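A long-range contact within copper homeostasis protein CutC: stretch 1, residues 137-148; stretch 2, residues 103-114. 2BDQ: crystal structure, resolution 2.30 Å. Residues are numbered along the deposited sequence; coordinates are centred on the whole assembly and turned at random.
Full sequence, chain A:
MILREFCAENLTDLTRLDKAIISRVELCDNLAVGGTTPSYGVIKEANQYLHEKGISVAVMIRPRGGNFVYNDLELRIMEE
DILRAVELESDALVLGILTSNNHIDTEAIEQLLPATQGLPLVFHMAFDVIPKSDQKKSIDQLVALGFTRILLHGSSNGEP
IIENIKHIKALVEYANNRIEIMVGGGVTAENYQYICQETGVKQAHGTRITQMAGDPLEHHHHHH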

# COMPACT_ATOMS: atom_id res chain seq x y z
N LYS A 137 24.11 -21.65 0.85
CA LYS A 137 25.09 -20.64 0.46
C LYS A 137 24.46 -19.26 0.66
O LYS A 137 25.11 -18.32 1.13
CB LYS A 137 25.48 -20.80 -1.00
CG LYS A 137 26.23 -22.10 -1.29
CD LYS A 137 25.66 -22.80 -2.53
CE LYS A 137 25.17 -24.20 -2.16
NZ LYS A 137 24.25 -24.16 -0.98
N SER A 138 23.19 -19.15 0.29
CA SER A 138 22.46 -17.90 0.43
C SER A 138 22.51 -17.41 1.88
O SER A 138 22.63 -16.22 2.14
CB SER A 138 21.01 -18.08 -0.02
OG SER A 138 20.96 -18.49 -1.38
N ILE A 139 22.44 -18.35 2.83
CA ILE A 139 22.50 -18.01 4.24
C ILE A 139 23.85 -17.37 4.54
O ILE A 139 23.91 -16.31 5.18
CB ILE A 139 22.28 -19.27 5.12
CG1 ILE A 139 20.81 -19.70 5.05
CG2 ILE A 139 22.71 -19.00 6.55
CD1 ILE A 139 20.48 -20.98 5.82
N ASP A 140 24.92 -18.00 4.08
CA ASP A 140 26.27 -17.49 4.28
C ASP A 140 26.37 -16.09 3.69
O ASP A 140 26.99 -15.21 4.29
CB ASP A 140 27.30 -18.40 3.58
CG ASP A 140 27.48 -19.73 4.30
OD1 ASP A 140 27.85 -20.71 3.63
OD2 ASP A 140 27.26 -19.79 5.53
N GLN A 141 25.76 -15.89 2.53
CA GLN A 141 25.79 -14.58 1.88
C GLN A 141 25.02 -13.56 2.70
O GLN A 141 25.44 -12.41 2.82
CB GLN A 141 25.18 -14.66 0.49
CG GLN A 141 26.02 -15.38 -0.54
CD GLN A 141 25.28 -15.58 -1.84
OE1 GLN A 141 25.86 -15.94 -2.86
NE2 GLN A 141 23.97 -15.34 -1.82
N LEU A 142 23.89 -13.98 3.27
CA LEU A 142 23.10 -13.06 4.09
C LEU A 142 23.86 -12.69 5.36
O LEU A 142 23.77 -11.56 5.84
CB LEU A 142 21.74 -13.68 4.45
CG LEU A 142 20.77 -13.82 3.28
CD1 LEU A 142 19.49 -14.47 3.78
CD2 LEU A 142 20.49 -12.45 2.66
N VAL A 143 24.61 -13.65 5.89
CA VAL A 143 25.41 -13.41 7.09
C VAL A 143 26.50 -12.40 6.73
O VAL A 143 26.78 -11.47 7.50
CB VAL A 143 26.08 -14.72 7.60
CG1 VAL A 143 27.08 -14.39 8.71
CG2 VAL A 143 25.01 -15.67 8.12
N ALA A 144 27.11 -12.58 5.56
CA ALA A 144 28.17 -11.69 5.11
C ALA A 144 27.64 -10.28 4.84
O ALA A 144 28.36 -9.30 5.02
CB ALA A 144 28.82 -12.25 3.85
N LEU A 145 26.38 -10.20 4.42
CA LEU A 145 25.75 -8.92 4.14
C LEU A 145 25.28 -8.23 5.42
O LEU A 145 24.74 -7.13 5.37
CB LEU A 145 24.57 -9.12 3.20
CG LEU A 145 24.96 -9.53 1.78
CD1 LEU A 145 23.73 -9.92 1.00
CD2 LEU A 145 25.67 -8.36 1.11
N GLY A 146 25.48 -8.89 6.56
CA GLY A 146 25.08 -8.30 7.83
C GLY A 146 23.61 -8.36 8.18
O GLY A 146 23.13 -7.52 8.94
N PHE A 147 22.89 -9.35 7.64
CA PHE A 147 21.47 -9.52 7.92
C PHE A 147 21.25 -10.15 9.30
O PHE A 147 22.04 -10.98 9.73
CB PHE A 147 20.83 -10.40 6.84
CG PHE A 147 20.28 -9.63 5.69
CD1 PHE A 147 18.90 -9.39 5.59
CD2 PHE A 147 21.12 -9.12 4.70
CE1 PHE A 147 18.38 -8.65 4.53
CE2 PHE A 147 20.60 -8.38 3.64
CZ PHE A 147 19.22 -8.15 3.56
N THR A 148 20.17 -9.75 9.97
CA THR A 148 19.83 -10.23 11.30
C THR A 148 18.99 -11.51 11.31
O THR A 148 19.22 -12.39 12.13
CB THR A 148 19.09 -9.13 12.10
OG1 THR A 148 19.92 -7.97 12.17
CG2 THR A 148 18.78 -9.60 13.52
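Stretch 2 (103-114) HIDTEAIEQLLP

Stretch 2 enters as a loop, extended at H103 and I104 and turning at D105, and becomes helical from T106. D105 caps the start of that helix: its OD1 accepts from A108 N at 3.0 Å. The helix of stretch 1 covers 137-144 and closes in a Schellman turn at G146, which has positive phi. The two stretches run in the same general sense. S138 lies nearest I104, Q141 nearest T106, and L145 nearest E110, by CA positions.

L145 is the main bump of stretch 1. Its side chain enters a hollow lined by I104, T106, I109, E110 and L113. L145 CD2 lies 3.8 Å from T106 CG2 and 3.8 Å from E110 CG. L145 CD1 is 4.0 Å from I109 CD1. L113 CD2 comes within 4.0 Å of L145 O.

I104 is the answering bump. Its CD1 reaches S138 CB at 3.4 Å and L142 CG at 3.7 Å. Q141 NE2 packs 3.4 Å from I104 CB. F147 extends the apolar contact, with its ring edge meeting I109: F147 CE2 to I109 CG2 is 3.8 Å.

No direct hydrogen bond joins the stretches. One water bridges them, accepting from I104 N and Q141 NE2 and donating to S138 OG.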

# COMPACT_ATOMS: atom_id res chain seq x y z
N HIS A 103 18.71 -16.16 -7.48
CA HIS A 103 19.78 -16.16 -6.50
C HIS A 103 19.78 -14.81 -5.82
O HIS A 103 19.21 -13.85 -6.34
CB HIS A 103 21.12 -16.43 -7.17
CG HIS A 103 21.32 -17.87 -7.54
ND1 HIS A 103 22.03 -18.27 -8.65
CD2 HIS A 103 20.90 -19.01 -6.94
CE1 HIS A 103 22.02 -19.59 -8.73
NE2 HIS A 103 21.34 -20.06 -7.70
N ILE A 104 20.42 -14.72 -4.67
CA ILE A 104 20.47 -13.46 -3.96
C ILE A 104 21.26 -12.43 -4.75
O ILE A 104 22.40 -12.66 -5.11
CB ILE A 104 21.11 -13.63 -2.57
CG1 ILE A 104 20.21 -14.49 -1.69
CG2 ILE A 104 21.34 -12.27 -1.93
CD1 ILE A 104 20.71 -14.67 -0.30
N ASP A 105 20.62 -11.29 -5.02
CA ASP A 105 21.28 -10.23 -5.77
C ASP A 105 22.11 -9.41 -4.78
O ASP A 105 21.66 -8.37 -4.29
CB ASP A 105 20.25 -9.34 -6.46
CG ASP A 105 20.88 -8.35 -7.43
OD1 ASP A 105 22.07 -8.02 -7.24
OD2 ASP A 105 20.20 -7.89 -8.37
N THR A 106 23.32 -9.88 -4.50
CA THR A 106 24.24 -9.23 -3.57
C THR A 106 24.58 -7.79 -3.96
O THR A 106 24.60 -6.92 -3.10
CB THR A 106 25.56 -10.02 -3.44
OG1 THR A 106 25.29 -11.36 -3.00
CG2 THR A 106 26.48 -9.35 -2.42
N GLU A 107 24.85 -7.55 -5.23
CA GLU A 107 25.21 -6.21 -5.67
C GLU A 107 24.09 -5.21 -5.42
O GLU A 107 24.34 -4.09 -4.96
CB GLU A 107 25.60 -6.21 -7.15
CG GLU A 107 24.73 -7.10 -8.04
CD GLU A 107 25.26 -8.53 -8.12
OE1 GLU A 107 26.37 -8.72 -8.65
OE2 GLU A 107 24.55 -9.46 -7.66
N ALA A 108 22.85 -5.60 -5.69
CA ALA A 108 21.72 -4.70 -5.48
C ALA A 108 21.55 -4.39 -4.00
O ALA A 108 21.36 -3.24 -3.61
CB ALA A 108 20.43 -5.30 -6.05
N ILE A 109 21.63 -5.42 -3.16
CA ILE A 109 21.49 -5.23 -1.72
C ILE A 109 22.59 -4.32 -1.17
O ILE A 109 22.33 -3.46 -0.32
CB ILE A 109 21.53 -6.57 -0.95
CG1 ILE A 109 20.31 -7.42 -1.32
CG2 ILE A 109 21.54 -6.32 0.56
CD1 ILE A 109 20.36 -8.80 -0.77
N GLU A 110 23.83 -4.52 -1.62
CA GLU A 110 24.92 -3.68 -1.14
C GLU A 110 24.67 -2.22 -1.48
O GLU A 110 25.06 -1.34 -0.73
CB GLU A 110 26.27 -4.15 -1.73
CG GLU A 110 26.66 -5.55 -1.31
CD GLU A 110 28.10 -5.92 -1.67
OE1 GLU A 110 28.50 -5.74 -2.85
OE2 GLU A 110 28.83 -6.40 -0.78
N GLN A 111 24.01 -1.96 -2.61
CA GLN A 111 23.71 -0.59 -3.02
C GLN A 111 22.80 0.09 -1.99
O GLN A 111 22.85 1.32 -1.82
CB GLN A 111 23.00 -0.56 -4.38
CG GLN A 111 23.90 -0.69 -5.61
CD GLN A 111 23.11 -0.60 -6.93
OE1 GLN A 111 22.54 -1.59 -7.39
NE2 GLN A 111 23.06 0.59 -7.51
N LEU A 112 21.99 -0.70 -1.30
CA LEU A 112 21.07 -0.15 -0.30
C LEU A 112 21.59 -0.19 1.13
O LEU A 112 21.05 0.48 2.02
CB LEU A 112 19.73 -0.89 -0.37
CG LEU A 112 18.99 -0.89 -1.71
CD1 LEU A 112 17.90 -1.96 -1.69
CD2 LEU A 112 18.40 0.48 -1.97
N LEU A 113 22.65 -0.97 1.38
CA LEU A 113 23.17 -1.06 2.74
C LEU A 113 23.48 0.26 3.43
O LEU A 113 23.11 0.46 4.59
CB LEU A 113 24.42 -1.94 2.76
CG LEU A 113 24.14 -3.44 2.59
CD1 LEU A 113 25.46 -4.20 2.67
CD2 LEU A 113 23.17 -3.91 3.68
N PRO A 114 24.16 1.18 2.73
CA PRO A 114 24.49 2.47 3.36
C PRO A 114 23.26 3.22 3.88
O PRO A 114 23.27 3.77 4.98
CB PRO A 114 25.21 3.23 2.24
CG PRO A 114 25.85 2.11 1.43
CD PRO A 114 24.73 1.09 1.38
O HOH W 1 22.26 -16.57 -3.59